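Local atomic coordinates of helicase of the snf2/rad54 family (Sulfolobus solfataricus, PDB entry 1Z5Z), a protein that probably couples ATP hydrolysis to movement along double-stranded DNA, as a SWI2/SNF2-family ATPase of which this is the C-terminal domain. Residues S157-Q160 with S164-F167; I168-K173 with F177-T182. One frame throughout, in Å; residues are numbered along the deposited sequence.

Interaction 1 (S157-Q160 with S164-F167); sequences SKFQ and SVKF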
loop_
_atom_site.group_PDB
_atom_site.type_symbol
_atom_site.label_atom_id
_atom_site.label_comp_id
_atom_site.label_asym_id
_atom_site.label_seq_id
_atom_site.Cartn_x
_atom_site.Cartn_y
_atom_site.Cartn_z
ATOM N N SER A 157 -17.205 9.839 -13.060
ATOM C CA SER A 157 -17.683 11.049 -13.706
ATOM C C SER A 157 -17.679 12.169 -12.663
ATOM O O SER A 157 -17.235 13.306 -12.914
ATOM C CB SER A 157 -19.099 10.791 -14.258
ATOM O OG SER A 157 -19.815 12.000 -14.409
ATOM N N LYS A 158 -18.138 11.835 -11.465
ATOM C CA LYS A 158 -18.169 12.826 -10.419
ATOM C C LYS A 158 -16.774 13.364 -10.084
ATOM O O LYS A 158 -16.603 14.570 -9.862
ATOM C CB LYS A 158 -18.802 12.261 -9.170
ATOM C CG LYS A 158 -18.820 13.247 -8.036
ATOM C CD LYS A 158 -19.192 12.590 -6.713
ATOM C CE LYS A 158 -20.640 12.135 -6.663
ATOM N NZ LYS A 158 -20.927 11.442 -5.376
ATOM N N PHE A 159 -15.768 12.495 -10.042
ATOM C CA PHE A 159 -14.429 12.970 -9.704
ATOM C C PHE A 159 -13.821 13.717 -10.872
ATOM O O PHE A 159 -13.169 14.717 -10.680
ATOM C CB PHE A 159 -13.500 11.809 -9.322
ATOM C CG PHE A 159 -12.084 12.240 -8.994
ATOM C CD1 PHE A 159 -11.081 12.167 -9.953
ATOM C CD2 PHE A 159 -11.763 12.755 -7.738
ATOM C CE1 PHE A 159 -9.770 12.603 -9.669
ATOM C CE2 PHE A 159 -10.456 13.201 -7.437
ATOM C CZ PHE A 159 -9.460 13.121 -8.409
ATOM N N GLN A 160 -14.030 13.211 -12.080
ATOM C CA GLN A 160 -13.454 13.815 -13.265
ATOM C C GLN A 160 -14.039 15.166 -13.660
ATOM O O GLN A 160 -13.329 16.000 -14.208
ATOM C CB GLN A 160 -13.614 12.870 -14.457
ATOM C CG GLN A 160 -12.708 11.656 -14.471
ATOM C CD GLN A 160 -11.256 12.004 -14.760
ATOM O OE1 GLN A 160 -10.463 12.311 -13.853
ATOM N NE2 GLN A 160 -10.901 11.963 -16.041
ATOM N N SER A 164 -14.943 20.575 -7.323
ATOM C CA SER A 164 -15.188 20.617 -5.905
ATOM C C SER A 164 -14.725 19.315 -5.263
ATOM O O SER A 164 -14.015 19.363 -4.269
ATOM C CB SER A 164 -16.661 20.874 -5.647
ATOM O OG SER A 164 -16.938 22.255 -5.838
ATOM N N VAL A 165 -15.128 18.170 -5.836
ATOM C CA VAL A 165 -14.750 16.832 -5.338
ATOM C C VAL A 165 -13.241 16.780 -5.361
ATOM O O VAL A 165 -12.589 16.708 -6.406
ATOM C CB VAL A 165 -15.336 15.713 -6.227
ATOM C CG1 VAL A 165 -14.996 14.329 -5.676
ATOM C CG2 VAL A 165 -16.839 15.884 -6.310
ATOM N N LYS A 166 -12.677 16.836 -4.176
ATOM C CA LYS A 166 -11.246 16.867 -4.027
ATOM C C LYS A 166 -10.526 15.535 -3.908
ATOM O O LYS A 166 -9.314 15.505 -4.084
ATOM C CB LYS A 166 -10.930 17.709 -2.789
ATOM C CG LYS A 166 -11.240 19.185 -3.006
ATOM C CD LYS A 166 -10.293 19.760 -4.050
ATOM C CE LYS A 166 -10.608 21.211 -4.365
ATOM N NZ LYS A 166 -9.428 21.859 -4.980
ATOM N N PHE A 167 -11.267 14.465 -3.590
ATOM C CA PHE A 167 -10.697 13.148 -3.347
ATOM C C PHE A 167 -11.416 12.001 -4.032
ATOM O O PHE A 167 -12.596 12.091 -4.433
ATOM C CB PHE A 167 -10.737 12.806 -1.839
ATOM C CG PHE A 167 -10.046 13.789 -0.945
ATOM C CD1 PHE A 167 -10.735 14.894 -0.427
ATOM C CD2 PHE A 167 -8.709 13.622 -0.617
ATOM C CE1 PHE A 167 -10.095 15.823 0.407
ATOM C CE2 PHE A 167 -8.059 14.535 0.207
ATOM C CZ PHE A 167 -8.754 15.647 0.723
#
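The last turn of helix 149-161 faces the non-helical chain that returns into strand 167-171, with F159 and V165 closest at 5.8 Å between their CA atoms and no hydrogen bond joining the two segments. V165 points at the helix and divides its two methyls between neighbouring residues. Its CG2 lies 3.7 Å from K158 CG, the two side chains crossing at about a right angle, while its CG1 approaches F159 CD2 at 4.1 Å. The lysine contributes aliphatic chain here; its ammonium goes on to a salt bridge with E139. F159 has CG anti to the backbone N (chi1 179°), a torsion that carries the ring forward from the helix to the start of the strand. There CD2 stands 3.5 Å from F167 O, which approaches the ring obliquely, whereas K166 O sits at the ring edge, near its plane, 4.2 Å from CE2. K114 makes a cation-pi contact with the same ring and also donates to F159 O. Cut back to an alanine, F159 would probably leave a gap beside V165 CG1 and the K114 ammonium without its ring. Without hydrogen bonds across, methyl and methylene packing makes one half of this buried contact and the ring lying against the F167 and K166 carbonyls the other, while the charge of K158 is paired beyond it.

Interaction 2 (I168-K173 with F177-T182); sequences IVLSVK and FGINLT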
loop_
_atom_site.group_PDB
_atom_site.type_symbol
_atom_site.label_atom_id
_atom_site.label_comp_id
_atom_site.label_asym_id
_atom_site.label_seq_id
_atom_site.Cartn_x
_atom_site.Cartn_y
_atom_site.Cartn_z
ATOM N N ILE A 168 -10.666 10.920 -4.175
ATOM C CA ILE A 168 -11.221 9.651 -4.645
ATOM C C ILE A 168 -10.301 8.560 -4.109
ATOM O O ILE A 168 -9.089 8.699 -4.158
ATOM C CB ILE A 168 -11.355 9.553 -6.191
ATOM C CG1 ILE A 168 -12.039 8.224 -6.541
ATOM C CG2 ILE A 168 -9.981 9.712 -6.900
ATOM C CD1 ILE A 168 -12.764 8.253 -7.897
ATOM N N VAL A 169 -10.865 7.489 -3.558
ATOM C CA VAL A 169 -10.041 6.402 -3.034
ATOM C C VAL A 169 -10.354 5.204 -3.916
ATOM O O VAL A 169 -11.505 4.998 -4.318
ATOM C CB VAL A 169 -10.345 6.099 -1.526
ATOM C CG1 VAL A 169 -9.593 4.872 -1.092
ATOM C CG2 VAL A 169 -9.914 7.282 -0.631
ATOM N N LEU A 170 -9.313 4.466 -4.279
ATOM C CA LEU A 170 -9.479 3.297 -5.148
ATOM C C LEU A 170 -8.774 2.094 -4.567
ATOM O O LEU A 170 -7.611 2.169 -4.167
ATOM C CB LEU A 170 -8.867 3.559 -6.528
ATOM C CG LEU A 170 -9.412 4.776 -7.298
ATOM C CD1 LEU A 170 -8.544 6.045 -7.051
ATOM C CD2 LEU A 170 -9.400 4.410 -8.741
ATOM N N SER A 171 -9.473 0.979 -4.498
ATOM C CA SER A 171 -8.812 -0.199 -4.007
ATOM C C SER A 171 -8.801 -1.088 -5.219
ATOM O O SER A 171 -9.857 -1.354 -5.797
ATOM C CB SER A 171 -9.603 -0.841 -2.872
ATOM O OG SER A 171 -10.595 -1.695 -3.399
ATOM N N VAL A 172 -7.608 -1.467 -5.658
ATOM C CA VAL A 172 -7.449 -2.350 -6.814
ATOM C C VAL A 172 -6.896 -3.661 -6.268
ATOM O O VAL A 172 -5.734 -3.725 -5.852
ATOM C CB VAL A 172 -6.446 -1.749 -7.850
ATOM C CG1 VAL A 172 -6.397 -2.645 -9.096
ATOM C CG2 VAL A 172 -6.858 -0.295 -8.225
ATOM N N LYS A 173 -7.730 -4.692 -6.237
ATOM C CA LYS A 173 -7.312 -6.006 -5.730
ATOM C C LYS A 173 -6.349 -6.653 -6.708
ATOM O O LYS A 173 -6.168 -6.158 -7.806
ATOM C CB LYS A 173 -8.523 -6.936 -5.544
ATOM C CG LYS A 173 -9.348 -6.710 -4.267
ATOM C CD LYS A 173 -10.569 -7.628 -4.300
ATOM N N PHE A 177 -7.656 -4.076 -12.174
ATOM C CA PHE A 177 -6.873 -3.173 -13.001
ATOM C C PHE A 177 -6.968 -1.742 -12.495
ATOM O O PHE A 177 -7.926 -1.374 -11.786
ATOM C CB PHE A 177 -7.372 -3.272 -14.442
ATOM C CG PHE A 177 -7.468 -4.692 -14.934
ATOM C CD1 PHE A 177 -6.375 -5.300 -15.544
ATOM C CD2 PHE A 177 -8.631 -5.447 -14.704
ATOM C CE1 PHE A 177 -6.413 -6.649 -15.928
ATOM C CE2 PHE A 177 -8.690 -6.799 -15.075
ATOM C CZ PHE A 177 -7.568 -7.410 -15.697
ATOM N N GLY A 178 -5.972 -0.941 -12.855
ATOM C CA GLY A 178 -5.980 0.448 -12.451
ATOM C C GLY A 178 -6.916 1.230 -13.353
ATOM O O GLY A 178 -7.699 0.639 -14.140
ATOM N N ILE A 179 -6.842 2.554 -13.222
ATOM C CA ILE A 179 -7.648 3.489 -14.009
ATOM C C ILE A 179 -6.806 4.762 -14.143
ATOM O O ILE A 179 -5.950 5.041 -13.305
ATOM C CB ILE A 179 -8.967 3.803 -13.287
ATOM C CG1 ILE A 179 -9.846 4.706 -14.125
ATOM C CG2 ILE A 179 -8.677 4.520 -11.972
ATOM C CD1 ILE A 179 -11.306 4.667 -13.672
ATOM N N ASN A 180 -7.046 5.534 -15.186
ATOM C CA ASN A 180 -6.284 6.754 -15.400
ATOM C C ASN A 180 -7.209 7.949 -15.218
ATOM O O ASN A 180 -7.884 8.368 -16.149
ATOM C CB ASN A 180 -5.642 6.724 -16.811
ATOM C CG ASN A 180 -4.960 8.033 -17.178
ATOM O OD1 ASN A 180 -4.507 8.762 -16.307
ATOM N ND2 ASN A 180 -4.882 8.328 -18.472
ATOM N N LEU A 181 -7.242 8.489 -13.999
ATOM C CA LEU A 181 -8.119 9.616 -13.684
ATOM C C LEU A 181 -7.369 10.905 -14.008
ATOM O O LEU A 181 -6.645 11.410 -13.172
ATOM C CB LEU A 181 -8.512 9.567 -12.199
ATOM C CG LEU A 181 -9.414 8.373 -11.845
ATOM C CD1 LEU A 181 -9.418 8.130 -10.351
ATOM C CD2 LEU A 181 -10.825 8.633 -12.389
ATOM N N THR A 182 -7.552 11.417 -15.223
ATOM C CA THR A 182 -6.850 12.621 -15.672
ATOM C C THR A 182 -7.117 13.894 -14.874
ATOM O O THR A 182 -6.319 14.838 -14.916
ATOM C CB THR A 182 -7.154 12.907 -17.145
ATOM O OG1 THR A 182 -8.561 12.860 -17.334
ATOM C CG2 THR A 182 -6.505 11.850 -18.045
#
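L181 meets I168 and L170 end on: its CD1 methyl comes 3.8 Å from I168 CG2 and 4.0 Å from L170 CD1, so one leucine branch touches two alternate residues on the same side of the strand. L170 meets I179 differently. Those side chains cross at about a right angle, with L170 CD2 3.3 Å from I179 CG2, tighter than ordinary van der Waals contact; the leucine's chi2 of 94° is also off the staggered values, and the exact placement of this branch is therefore doubtful. V172 meets backbone instead: with CG1 anti to its own N (chi1 -175°), that methyl is placed 3.3 Å from F177 O and 4.1 Å from G178 N. The paths run 163° apart, nearly antiparallel, and diverge from 6.3 Å between the CA atoms of V172 and F177 to 9.6 Å between those of I168 and L181; no hydrogen bond crosses. F118 of strand 115-119 touches L170, V172 and I179, while I155 and I156 of helix 149-161 reach I168 and I179 respectively. The arrangement, a parallel-sheet strand with its following loop folded back over one face of a RecA-like alpha/beta fold, is consistent with motif V of superfamily 2 helicases.

Interactions 1 and 2 follow in series along the chain, their centres 13 Å apart: helix 149-161 turns into strand 167-171 in the first, and the loop leaving that strand folds back in the second. F159 bridges them, with CE2 3.6 Å from I168 CG2 and CE1 4.1 Å from L181 CB. Q160 adds a polar tie, its NE2 lying 2.8 Å from T182 OG1 in a probable hydrogen bond. The helix end is thus joined to strand and return loop by F159, and to the loop by Q160; strand 167-171 itself sits between 115-119 and 142-143. All four segments fall in the conserved helicase C-terminal region and trace one helix-strand-loop unit of its alpha/beta fold, interaction 1 buried and interaction 2 partly so.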